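Local structure of Lv-ranaspumin (Lv-RSN-1) (Leptodactylus vastus, 4K82) at residues K98-E102 with L103-E107; K124-P127 with K128-G132; K157-K160 with I161-R165. The protein probably acts as a surfactant at the air-water interface of the frog's foam nest, helping the foam to form and persist. All blocks are in the same frame, centred on the assembly; numbering follows the deposited sequence.

Contact 1 of 3, residues K98-E102 with L103-E107; sequences KLLKE and LKIDE
Ile-105 folds back on Leu-100 where helix 89-102 ends, and its side chain lies over the carbonyl of that residue. Ile-105 CB stands 3.9 Å from Leu-100 O. One bond further out the two branches straddle the same oxygen unequally: Ile-105 CG2 is 3.7 Å from Leu-100 O, whereas Ile-105 CG1 comes within 3.2 Å of Leu-100 O and also touches Leu-100 CB. CG1 sits between the backbone N and the carbonyl carbon (chi1 48°), a torsion that turns it down onto the last helical turn. The contact stops at CG1, and Ile-105 CD1 leads away from the carbonyl.

The turn beneath is a Schellman motif. Lys-104, with positive phi, gives its N-H to Lys-101 O, Lys-104 N lying 3.0 Å from that oxygen and well above the carbonyl plane, and the longer bond from Ile-105 N to Leu-100 O (3.4 Å) is straight at 172° but weak. The apolar touch of Leu-100 with Ile-105 is the hydrophobic contact characteristic of this motif. On the outer side, Lys-101 bends at chi3 and chi4 to cross Glu-107 at about a right angle, giving a weak salt bridge between Lys-101 NZ and Glu-107 OE1 (3.4 Å).

Asp-106 then N-caps helix 107-121 through OD1 to Val-109 N. Leu-99 and Leu-103 lean on helix 14-24, while Leu-100 and Ile-105 both reach helix 29-42 and Phe-110 of helix 107-121.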
loop_
_atom_site.group_PDB
_atom_site.type_symbol
_atom_site.label_atom_id
_atom_site.label_comp_id
_atom_site.label_asym_id
_atom_site.label_seq_id
_atom_site.Cartn_x
_atom_site.Cartn_y
_atom_site.Cartn_z
ATOM N N LYS A 98 -8.854 15.108 -0.948
ATOM C CA LYS A 98 -10.141 15.772 -1.177
ATOM C C LYS A 98 -10.620 15.589 -2.614
ATOM O O LYS A 98 -11.797 15.289 -2.854
ATOM C CB LYS A 98 -10.057 17.263 -0.835
ATOM C CG LYS A 98 -9.714 17.559 0.622
ATOM C CD LYS A 98 -9.701 19.065 0.891
ATOM C CE LYS A 98 -8.713 19.449 1.998
ATOM N NZ LYS A 98 -9.197 19.157 3.383
ATOM N N LEU A 99 -9.704 15.753 -3.565
ATOM C CA LEU A 99 -10.032 15.566 -4.972
ATOM C C LEU A 99 -10.552 14.150 -5.245
ATOM O O LEU A 99 -11.538 13.971 -5.970
ATOM C CB LEU A 99 -8.813 15.867 -5.858
ATOM C CG LEU A 99 -9.037 15.771 -7.365
ATOM C CD1 LEU A 99 -10.140 16.720 -7.807
ATOM C CD2 LEU A 99 -7.741 16.059 -8.118
ATOM N N LEU A 100 -9.885 13.145 -4.676
ATOM C CA LEU A 100 -10.285 11.763 -4.900
ATOM C C LEU A 100 -11.718 11.542 -4.428
ATOM O O LEU A 100 -12.504 10.884 -5.099
ATOM C CB LEU A 100 -9.326 10.780 -4.216
ATOM C CG LEU A 100 -7.949 10.650 -4.868
ATOM C CD1 LEU A 100 -7.084 9.666 -4.092
ATOM C CD2 LEU A 100 -8.071 10.202 -6.329
ATOM N N LYS A 101 -12.065 12.133 -3.291
ATOM C CA LYS A 101 -13.421 12.021 -2.770
ATOM C C LYS A 101 -14.426 12.738 -3.675
ATOM O O LYS A 101 -15.534 12.250 -3.887
ATOM C CB LYS A 101 -13.483 12.538 -1.333
ATOM C CG LYS A 101 -12.624 11.731 -0.371
ATOM C CD LYS A 101 -12.313 12.517 0.894
ATOM C CE LYS A 101 -13.537 12.683 1.787
ATOM N NZ LYS A 101 -13.694 11.564 2.763
ATOM N N GLU A 102 -14.026 13.882 -4.224
ATOM C CA GLU A 102 -14.858 14.601 -5.189
ATOM C C GLU A 102 -15.095 13.779 -6.455
ATOM O O GLU A 102 -16.138 13.904 -7.099
ATOM C CB GLU A 102 -14.236 15.955 -5.554
ATOM C CG GLU A 102 -14.348 17.010 -4.458
ATOM C CD GLU A 102 -13.778 18.357 -4.875
ATOM O OE1 GLU A 102 -13.148 18.430 -5.952
ATOM O OE2 GLU A 102 -13.960 19.346 -4.127
ATOM N N LEU A 103 -14.126 12.937 -6.810
ATOM C CA LEU A 103 -14.248 12.078 -7.987
ATOM C C LEU A 103 -15.001 10.787 -7.692
ATOM O O LEU A 103 -15.113 9.914 -8.564
ATOM C CB LEU A 103 -12.872 11.741 -8.552
ATOM C CG LEU A 103 -12.038 12.930 -9.015
ATOM C CD1 LEU A 103 -10.747 12.421 -9.646
ATOM C CD2 LEU A 103 -12.823 13.796 -9.984
ATOM N N LYS A 104 -15.489 10.664 -6.459
ATOM C CA LYS A 104 -16.345 9.548 -6.045
ATOM C C LYS A 104 -15.666 8.171 -6.083
ATOM O O LYS A 104 -16.298 7.177 -6.431
ATOM C CB LYS A 104 -17.633 9.523 -6.878
ATOM C CG LYS A 104 -18.422 10.826 -6.841
ATOM C CD LYS A 104 -19.429 10.891 -7.980
ATOM C CE LYS A 104 -20.120 12.248 -8.042
ATOM N NZ LYS A 104 -21.021 12.356 -9.225
ATOM N N ILE A 105 -14.388 8.114 -5.721
ATOM C CA ILE A 105 -13.669 6.842 -5.674
ATOM C C ILE A 105 -14.317 5.866 -4.697
ATOM O O ILE A 105 -15.091 6.264 -3.819
ATOM C CB ILE A 105 -12.184 7.031 -5.281
ATOM C CG1 ILE A 105 -12.058 7.939 -4.057
ATOM C CG2 ILE A 105 -11.381 7.609 -6.444
ATOM C CD1 ILE A 105 -11.796 7.199 -2.766
ATOM N N ASP A 106 -13.991 4.587 -4.850
ATOM C CA ASP A 106 -14.465 3.557 -3.936
ATOM C C ASP A 106 -13.774 3.738 -2.594
ATOM O O ASP A 106 -12.633 3.313 -2.425
ATOM C CB ASP A 106 -14.131 2.174 -4.506
ATOM C CG ASP A 106 -14.793 1.039 -3.737
ATOM O OD1 ASP A 106 -15.076 1.200 -2.533
ATOM O OD2 ASP A 106 -15.024 -0.029 -4.343
ATOM N N GLU A 107 -14.459 4.356 -1.637
ATOM C CA GLU A 107 -13.831 4.623 -0.350
ATOM C C GLU A 107 -13.697 3.356 0.494
ATOM O O GLU A 107 -12.899 3.304 1.423
ATOM C CB GLU A 107 -14.549 5.748 0.410
ATOM C CG GLU A 107 -14.422 7.113 -0.271
ATOM C CD GLU A 107 -14.667 8.284 0.671
ATOM O OE1 GLU A 107 -14.011 8.352 1.735
ATOM O OE2 GLU A 107 -15.511 9.146 0.340
#

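Contact 2 of 3, residues K124-P127 with K128-G132; sequences KCLP and KILQG
Leu-126 and Leu-130, four residues apart, meet across the turn that begins with helix 126-129, their isobutyl groups crossing obliquely. Leu-126 CD1 lies 3.7 Å from Leu-130 CD2, and Leu-126 CG is 3.9 Å from Leu-130 CG. Although the CB of Leu-126 starts out away from the following turn, a CG anti to the backbone N (chi1 178°) brings the methyl end back over its neighbour. Leu-130 CG also rests against Leu-126 O, the carbonyl oxygen that accepts the N-H of Leu-130, with Leu-130 N 2.8 Å from Leu-126 O.

Around this pair the backbone sets the positions. Cys-125 O, at the start of the helix, is gripped by two donors: Ile-129 N at 3.0 Å, and Lys-128 N from above the carbonyl plane, also at 3.0 Å. Pro-127 stands in the first turn, where its lack of an N-H costs no helical bond; Pro-127 O is met by Gln-131 CG at 3.2 Å. A water accepts weakly from Lys-128 N and donates to Lys-124 O, spanning the entry to the helix.

Further out, Lys-124 closes a Schellman motif at the end of helix 107-121, and Gly-132 closes another before helix 133-144, so the short helix is a link between two longer ones. Cys-125 is tied by its disulfide to Cys-168, and Lys-128 NZ is hydrogen-bonded to Arg-165 O. Leu-126 and Leu-130 rest on helix 48-64, while Ile-129 packs on Leu-121 of helix 107-121.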
loop_
_atom_site.group_PDB
_atom_site.type_symbol
_atom_site.label_atom_id
_atom_site.label_comp_id
_atom_site.label_asym_id
_atom_site.label_seq_id
_atom_site.Cartn_x
_atom_site.Cartn_y
_atom_site.Cartn_z
ATOM N N LYS A 124 7.406 -0.852 10.876
ATOM C CA LYS A 124 8.605 -0.218 10.344
ATOM C C LYS A 124 8.833 -0.560 8.867
ATOM O O LYS A 124 9.972 -0.678 8.410
ATOM C CB LYS A 124 9.838 -0.569 11.186
ATOM C CG LYS A 124 9.661 -0.351 12.685
ATOM C CD LYS A 124 9.248 1.076 12.996
ATOM C CE LYS A 124 9.209 1.323 14.498
ATOM N NZ LYS A 124 8.339 0.340 15.204
ATOM N N CYS A 125 7.741 -0.688 8.120
ATOM C CA CYS A 125 7.834 -1.000 6.689
ATOM C C CYS A 125 7.974 0.211 5.773
ATOM O O CYS A 125 7.990 0.045 4.556
ATOM C CB CYS A 125 6.609 -1.776 6.227
ATOM S SG CYS A 125 6.481 -3.408 6.921
ATOM N N LEU A 126 8.046 1.419 6.324
ATOM C CA LEU A 126 8.162 2.604 5.474
ATOM C C LEU A 126 9.214 2.522 4.347
ATOM O O LEU A 126 8.885 2.790 3.196
ATOM C CB LEU A 126 8.355 3.874 6.309
ATOM C CG LEU A 126 8.521 5.125 5.460
ATOM C CD1 LEU A 126 7.214 5.476 4.774
ATOM C CD2 LEU A 126 9.022 6.276 6.310
ATOM N N PRO A 127 10.472 2.142 4.661
ATOM C CA PRO A 127 11.474 2.069 3.586
ATOM C C PRO A 127 11.053 1.219 2.387
ATOM O O PRO A 127 11.475 1.511 1.262
ATOM C CB PRO A 127 12.683 1.436 4.281
ATOM C CG PRO A 127 12.540 1.849 5.693
ATOM C CD PRO A 127 11.070 1.830 5.974
ATOM N N LYS A 128 10.234 0.195 2.620
ATOM C CA LYS A 128 9.746 -0.654 1.534
ATOM C C LYS A 128 8.485 -0.099 0.851
ATOM O O LYS A 128 8.286 -0.296 -0.351
ATOM C CB LYS A 128 9.502 -2.078 2.049
ATOM C CG LYS A 128 10.778 -2.888 2.309
ATOM C CD LYS A 128 11.346 -3.475 1.021
ATOM C CE LYS A 128 12.723 -4.100 1.229
ATOM N NZ LYS A 128 12.699 -5.295 2.120
ATOM N N ILE A 129 7.635 0.579 1.622
ATOM C CA ILE A 129 6.494 1.313 1.079
ATOM C C ILE A 129 7.027 2.368 0.105
ATOM O O ILE A 129 6.463 2.586 -0.980
ATOM C CB ILE A 129 5.695 2.002 2.213
ATOM C CG1 ILE A 129 4.841 0.978 2.958
ATOM C CG2 ILE A 129 4.817 3.116 1.666
ATOM C CD1 ILE A 129 4.175 1.535 4.207
ATOM N N LEU A 130 8.128 3.012 0.495
ATOM C CA LEU A 130 8.787 4.005 -0.355
ATOM C C LEU A 130 9.303 3.429 -1.667
ATOM O O LEU A 130 9.396 4.140 -2.670
ATOM C CB LEU A 130 9.942 4.692 0.391
ATOM C CG LEU A 130 9.587 5.439 1.685
ATOM C CD1 LEU A 130 10.838 6.033 2.327
ATOM C CD2 LEU A 130 8.529 6.515 1.457
ATOM N N GLN A 131 9.652 2.147 -1.665
ATOM C CA GLN A 131 10.165 1.504 -2.866
ATOM C C GLN A 131 9.038 1.028 -3.764
ATOM O O GLN A 131 9.282 0.426 -4.811
ATOM C CB GLN A 131 11.062 0.328 -2.494
ATOM C CG GLN A 131 12.329 0.723 -1.760
ATOM C CD GLN A 131 12.973 -0.456 -1.052
ATOM O OE1 GLN A 131 12.516 -1.591 -1.178
ATOM N NE2 GLN A 131 14.038 -0.191 -0.302
ATOM N N GLY A 132 7.804 1.295 -3.348
ATOM C CA GLY A 132 6.631 0.870 -4.089
ATOM C C GLY A 132 6.350 -0.613 -3.931
ATOM O O GLY A 132 5.570 -1.194 -4.686
HETATM O O HOH W 1 10.930 -1.661 5.433
#

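Contact 3 of 3, residues K157-K160 with I161-R165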
loop_
_atom_site.group_PDB
_atom_site.type_symbol
_atom_site.label_atom_id
_atom_site.label_comp_id
_atom_site.label_asym_id
_atom_site.label_seq_id
_atom_site.Cartn_x
_atom_site.Cartn_y
_atom_site.Cartn_z
ATOM N N LYS A 157 5.344 -22.598 1.908
ATOM C CA LYS A 157 6.561 -22.345 1.151
ATOM C C LYS A 157 6.499 -21.004 0.419
ATOM O O LYS A 157 7.472 -20.241 0.413
ATOM C CB LYS A 157 6.809 -23.477 0.149
ATOM C CG LYS A 157 7.920 -24.416 0.556
ATOM C CD LYS A 157 8.611 -25.012 -0.662
ATOM C CE LYS A 157 9.334 -23.936 -1.460
ATOM N NZ LYS A 157 9.884 -24.474 -2.730
ATOM N N ASP A 158 5.358 -20.715 -0.198
ATOM C CA ASP A 158 5.207 -19.463 -0.939
ATOM C C ASP A 158 5.239 -18.271 0.009
ATOM O O ASP A 158 5.783 -17.218 -0.310
ATOM C CB ASP A 158 3.917 -19.452 -1.752
ATOM C CG ASP A 158 4.038 -20.261 -3.041
ATOM O OD1 ASP A 158 5.184 -20.587 -3.432
ATOM O OD2 ASP A 158 2.997 -20.575 -3.660
ATOM N N LEU A 159 4.649 -18.437 1.184
ATOM C CA LEU A 159 4.622 -17.339 2.139
ATOM C C LEU A 159 6.033 -17.042 2.623
ATOM O O LEU A 159 6.399 -15.875 2.823
ATOM C CB LEU A 159 3.708 -17.692 3.315
ATOM C CG LEU A 159 3.520 -16.617 4.385
ATOM C CD1 LEU A 159 2.834 -15.414 3.796
ATOM C CD2 LEU A 159 2.724 -17.179 5.558
ATOM N N LYS A 160 6.829 -18.092 2.796
ATOM C CA LYS A 160 8.217 -17.946 3.230
ATOM C C LYS A 160 9.018 -17.090 2.249
ATOM O O LYS A 160 9.766 -16.197 2.653
ATOM C CB LYS A 160 8.865 -19.321 3.383
ATOM C CG LYS A 160 10.085 -19.347 4.278
ATOM C CD LYS A 160 10.535 -20.777 4.567
ATOM C CE LYS A 160 9.355 -21.700 4.884
ATOM N NZ LYS A 160 9.759 -22.921 5.643
ATOM N N ILE A 161 8.848 -17.370 0.963
ATOM C CA ILE A 161 9.519 -16.619 -0.090
ATOM C C ILE A 161 9.069 -15.163 -0.069
ATOM O O ILE A 161 9.886 -14.240 -0.172
ATOM C CB ILE A 161 9.215 -17.240 -1.468
ATOM C CG1 ILE A 161 9.961 -18.569 -1.615
ATOM C CG2 ILE A 161 9.566 -16.270 -2.595
ATOM C CD1 ILE A 161 9.455 -19.441 -2.749
ATOM N N ILE A 162 7.767 -14.958 0.095
ATOM C CA ILE A 162 7.211 -13.611 0.066
ATOM C C ILE A 162 7.699 -12.777 1.245
ATOM O O ILE A 162 8.115 -11.621 1.079
ATOM C CB ILE A 162 5.663 -13.648 0.051
ATOM C CG1 ILE A 162 5.161 -14.175 -1.294
ATOM C CG2 ILE A 162 5.086 -12.243 0.318
ATOM C CD1 ILE A 162 3.714 -14.651 -1.268
ATOM N N LEU A 163 7.649 -13.348 2.443
ATOM C CA LEU A 163 8.034 -12.598 3.634
ATOM C C LEU A 163 9.516 -12.299 3.677
ATOM O O LEU A 163 9.935 -11.314 4.291
ATOM C CB LEU A 163 7.623 -13.331 4.904
ATOM C CG LEU A 163 6.120 -13.533 5.047
ATOM C CD1 LEU A 163 5.823 -14.348 6.289
ATOM C CD2 LEU A 163 5.370 -12.209 5.073
ATOM N N GLU A 164 10.307 -13.148 3.030
ATOM C CA GLU A 164 11.747 -12.953 3.014
ATOM C C GLU A 164 12.129 -11.650 2.307
ATOM O O GLU A 164 13.150 -11.039 2.626
ATOM C CB GLU A 164 12.457 -14.144 2.378
ATOM C CG GLU A 164 13.876 -14.280 2.875
ATOM C CD GLU A 164 14.559 -15.511 2.355
ATOM O OE1 GLU A 164 14.277 -15.897 1.201
ATOM O OE2 GLU A 164 15.373 -16.094 3.109
ATOM N N ARG A 165 11.295 -11.218 1.366
ATOM C CA ARG A 165 11.535 -9.965 0.651
ATOM C C ARG A 165 10.966 -8.759 1.395
ATOM O O ARG A 165 11.335 -7.615 1.123
ATOM C CB ARG A 165 10.951 -10.037 -0.759
ATOM C CG ARG A 165 11.358 -11.277 -1.536
ATOM C CD ARG A 165 10.688 -11.279 -2.902
ATOM N NE ARG A 165 9.281 -10.904 -2.782
ATOM C CZ ARG A 165 8.261 -11.670 -3.156
ATOM N NH1 ARG A 165 8.480 -12.861 -3.703
ATOM N NH2 ARG A 165 7.019 -11.235 -2.995
#
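Different first torsions bring Leu-159 and Leu-163 together: in Leu-159 CG lies opposite the backbone N (chi1 -177°), in Leu-163 it lies opposite the carbonyl carbon (chi1 -62°). The end of Leu-159 therefore swings along helix 152-165 toward the next turn, where Leu-163 receives it at a slant. The branch carbon Leu-159 CG is 3.8 Å from Leu-163 CD1, and Leu-159 CD1 is 4.0 Å from Leu-163 CG. Below them, Leu-163 N donates to Leu-159 O at 2.8 Å, and Leu-163 CG touches the same oxygen at 3.2 Å.

Ile-162 uses a neighbouring carbonyl in a similar manner. Its CG1 and CD1 lie alongside Asp-158 O, with CD1 at 3.4 Å from that oxygen, which also accepts the N-H of Ile-162, Ile-162 N lying 3.0 Å away. The guanidinium of Arg-165 turns one face back to the helix, with Ile-162 CA 3.8 Å above its plane and offset toward the rim; its NH2 makes a salt bridge with Asp-140.

Four consecutive helical bonds, ending with that from Glu-164 N to Lys-160 O, hold these groups in register. The buried face of the helix comprises Leu-159, Ile-162 and Leu-163, which meet Phe-137 of helix 133-144, Val-145 and helix 175-180. The side of Lys-157, Ile-161 and Glu-164 is exposed. The helix is thus amphipathic: apolar carbons pack inward over carbonyls already engaged by backbone N-H groups, while the charged ends of Lys-157 and Glu-164 remain on the outer side.

How the contacts relate
The three contacts follow one another along the chain, and each is a local contact. Contact 1 and contact 3 lie on opposite sides of the chain's centre, with their own centres about 34 Å apart; with nearest atoms about 24 Å apart they do not touch. Contact 2 lies between them in sequence and nearer the middle of the protein, its centre about 25 Å from that of contact 1, to which it is joined by helix 107-121, and about 17 Å from that of contact 3. Only contacts 2 and 3 touch, where Lys-128 NZ approaches Arg-165 O at 2.9 Å, a probable hydrogen bond. The disulfide from Cys-125 to Cys-168, three residues beyond contact 3, ties the same two parts of the chain covalently.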